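Local coordinates for protein NAD(P)-dependent oxidoreductase (Pseudomonas putida, PDB 7A3W) that reduces imines with NADPH, probably also carrying out conjugate reduction and reductive amination as a multifunctional imine reductase, at residues Val251-Leu256 against Ala261-Thr266. Sequence-based numbering, arbitrary orientation.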
ATOM      1  N   VAL B 251       2.100  19.757   2.658  1.00 19.22           N
ATOM      2  CA  VAL B 251       2.178  19.824   4.147  1.00 19.53           C
ATOM      3  C   VAL B 251       2.863  18.558   4.657  1.00 17.55           C
ATOM      4  O   VAL B 251       3.721  18.650   5.523  1.00 18.14           O
ATOM      5  CB  VAL B 251       0.777  20.047   4.747  1.00 20.98           C
ATOM      6  CG1 VAL B 251       0.774  20.039   6.270  1.00 22.78           C
ATOM      7  CG2 VAL B 251       0.219  21.360   4.216  1.00 21.07           C
ATOM      8  N   VAL B 252       2.506  17.389   4.139  1.00 17.99           N
ATOM      9  CA  VAL B 252       3.187  16.114   4.512  1.00 17.70           C
ATOM     10  C   VAL B 252       4.693  16.270   4.212  1.00 18.85           C
ATOM     11  O   VAL B 252       5.510  15.963   5.071  1.00 20.03           O
ATOM     12  CB  VAL B 252       2.562  14.917   3.786  1.00 17.89           C
ATOM     13  CG1 VAL B 252       3.341  13.632   4.025  1.00 17.43           C
ATOM     14  CG2 VAL B 252       1.108  14.718   4.195  1.00 16.82           C
ATOM     15  N   LEU B 253       5.050  16.786   3.043  1.00 18.60           N
ATOM     16  CA  LEU B 253       6.475  16.941   2.676  1.00 20.34           C
ATOM     17  C   LEU B 253       7.159  17.856   3.692  1.00 21.15           C
ATOM     18  O   LEU B 253       8.288  17.558   4.105  1.00 21.17           O
ATOM     19  CB  LEU B 253       6.561  17.534   1.276  1.00 19.88           C
ATOM     20  CG  LEU B 253       7.964  17.867   0.782  1.00 21.17           C
ATOM     21  CD1 LEU B 253       8.853  16.628   0.857  1.00 22.39           C
ATOM     22  CD2 LEU B 253       7.879  18.391  -0.645  1.00 20.89           C
ATOM     23  N   ASP B 254       6.523  18.978   4.012  1.00 22.58           N
ATOM     24  CA  ASP B 254       7.063  19.974   4.976  1.00 23.16           C
ATOM     25  C   ASP B 254       7.372  19.267   6.303  1.00 22.75           C
ATOM     26  O   ASP B 254       8.464  19.479   6.861  1.00 23.54           O
ATOM     27  CB  ASP B 254       6.075  21.120   5.164  1.00 23.57           C
ATOM     28  CG  ASP B 254       6.469  22.069   6.274  1.00 25.16           C
ATOM     29  OD1 ASP B 254       7.389  22.840   6.030  1.00 26.70           O
ATOM     30  OD2 ASP B 254       5.874  22.002   7.364  1.00 25.30           O
ATOM     31  N   ALA B 255       6.443  18.451   6.799  1.00 20.04           N
ATOM     32  CA  ALA B 255       6.609  17.682   8.051  1.00 20.28           C
ATOM     33  C   ALA B 255       7.805  16.732   7.939  1.00 20.31           C
ATOM     34  O   ALA B 255       8.596  16.661   8.899  1.00 20.82           O
ATOM     35  CB  ALA B 255       5.331  16.954   8.382  1.00 19.34           C
ATOM     36  N   LEU B 256       7.964  16.048   6.812  1.00 20.53           N
ATOM     37  CA  LEU B 256       9.104  15.113   6.607  1.00 20.71           C
ATOM     38  C   LEU B 256      10.412  15.905   6.628  1.00 23.66           C
ATOM     39  O   LEU B 256      11.352  15.489   7.337  1.00 22.27           O
ATOM     40  CB  LEU B 256       8.958  14.349   5.291  1.00 20.98           C
ATOM     41  CG  LEU B 256       7.822  13.331   5.251  1.00 19.84           C
ATOM     42  CD1 LEU B 256       7.460  12.953   3.825  1.00 20.31           C
ATOM     43  CD2 LEU B 256       8.180  12.093   6.053  1.00 21.64           C
ATOM     44  N   ALA B 261      13.265  13.394   8.070  1.00 30.82           N
ATOM     45  CA  ALA B 261      12.870  12.051   7.623  1.00 28.69           C
ATOM     46  C   ALA B 261      13.001  12.012   6.100  1.00 26.71           C
ATOM     47  O   ALA B 261      12.801  13.010   5.424  1.00 25.21           O
ATOM     48  CB  ALA B 261      11.479  11.736   8.083  1.00 27.39           C
ATOM     49  N   PRO B 262      13.346  10.858   5.507  1.00 26.50           N
ATOM     50  CA  PRO B 262      13.334  10.712   4.051  1.00 24.93           C
ATOM     51  C   PRO B 262      11.920  10.876   3.478  1.00 26.04           C
ATOM     52  O   PRO B 262      10.941  10.517   4.145  1.00 24.28           O
ATOM     53  CB  PRO B 262      13.844   9.294   3.779  1.00 25.11           C
ATOM     54  CG  PRO B 262      14.357   8.782   5.111  1.00 26.16           C
ATOM     55  CD  PRO B 262      13.775   9.650   6.207  1.00 25.53           C
ATOM     56  N   HIS B 263      11.845  11.364   2.240  1.00 24.95           N
ATOM     57  CA  HIS B 263      10.581  11.749   1.572  1.00 23.11           C
ATOM     58  C   HIS B 263      10.597  11.391   0.085  1.00 22.15           C
ATOM     59  O   HIS B 263       9.849  12.027  -0.680  1.00 22.68           O
ATOM     60  CB  HIS B 263      10.323  13.235   1.828  1.00 24.29           C
ATOM     61  CG  HIS B 263      11.452  14.116   1.423  1.00 23.22           C
ATOM     62  ND1 HIS B 263      11.648  14.501   0.119  1.00 26.61           N
ATOM     63  CD2 HIS B 263      12.445  14.681   2.136  1.00 25.50           C
ATOM     64  CE1 HIS B 263      12.705  15.285   0.044  1.00 24.23           C
ATOM     65  NE2 HIS B 263      13.209  15.417   1.259  1.00 24.54           N
ATOM     66  N   ALA B 264      11.351  10.366  -0.315  1.00 20.49           N
ATOM     67  CA  ALA B 264      11.440   9.928  -1.727  1.00 19.40           C
ATOM     68  C   ALA B 264      10.087   9.393  -2.223  1.00 18.68           C
ATOM     69  O   ALA B 264       9.736   9.558  -3.410  1.00 17.81           O
ATOM     70  CB  ALA B 264      12.513   8.882  -1.862  1.00 21.10           C
ATOM     71  N   SER B 265       9.361   8.680  -1.378  1.00 17.23           N
ATOM     72  CA  SER B 265       8.057   8.122  -1.784  1.00 18.43           C
ATOM     73  C   SER B 265       7.042   9.263  -1.972  1.00 17.44           C
ATOM     74  O   SER B 265       6.281   9.236  -2.921  1.00 18.42           O
ATOM     75  CB  SER B 265       7.582   7.106  -0.787  1.00 19.26           C
ATOM     76  OG  SER B 265       6.411   6.501  -1.287  1.00 21.97           O
ATOM     77  N   THR B 266       7.018  10.224  -1.062  1.00 17.53           N
ATOM     78  CA  THR B 266       6.154  11.422  -1.149  1.00 16.88           C
ATOM     79  C   THR B 266       6.559  12.236  -2.390  1.00 18.02           C
ATOM     80  O   THR B 266       5.669  12.700  -3.118  1.00 18.60           O
ATOM     81  CB  THR B 266       6.239  12.203   0.161  1.00 17.59           C
ATOM     82  OG1 THR B 266       5.725  11.344   1.191  1.00 19.12           O
ATOM     83  CG2 THR B 266       5.487  13.515   0.107  1.00 17.95           C
TER
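L256 drives its two methyls into the loop residues 261-263 and onto T266 in the first turn of helix 264-278. CD1 lies 3.5 Å from CB of H263 and 3.5 Å from OG1 of T266, the leucine and threonine side chains meeting tip to tip, while CD2 packs on CB of A261 at 3.9 Å and also touches the carbonyl oxygen of P262. With CG anti to the carbonyl carbon (chi1 -69°), the branch points across to the second segment, and E193 and L197 of helix 173-200 also pack on it. An alanine here would probably open a gap between H263, T266 and A261, leaving the start of helix 264-278 less firmly seated. The T266 hydroxyl is satisfied by a hydrogen bond to E193.

A CH-pi contact is added by L253, whose CD1 sits over one face of the H263 imidazole, 3.9 Å from its centroid and 28° off the normal.

One backbone hydrogen bond, A261 N to L256 O (2.9 Å, 150° at the hydrogen), ties the last turn of helix 242-258 to the loop that leads into helix 264-278.

H263 occupies the N-cap position of the next helix, and A264 N is hydrogen-bonded to the hydroxyl of Y272 of the second subunit. Together these contacts pack the connection between the consecutive helices 242-258 and 264-278 in the all-helical C-terminal domain of this reductive aminase-like family.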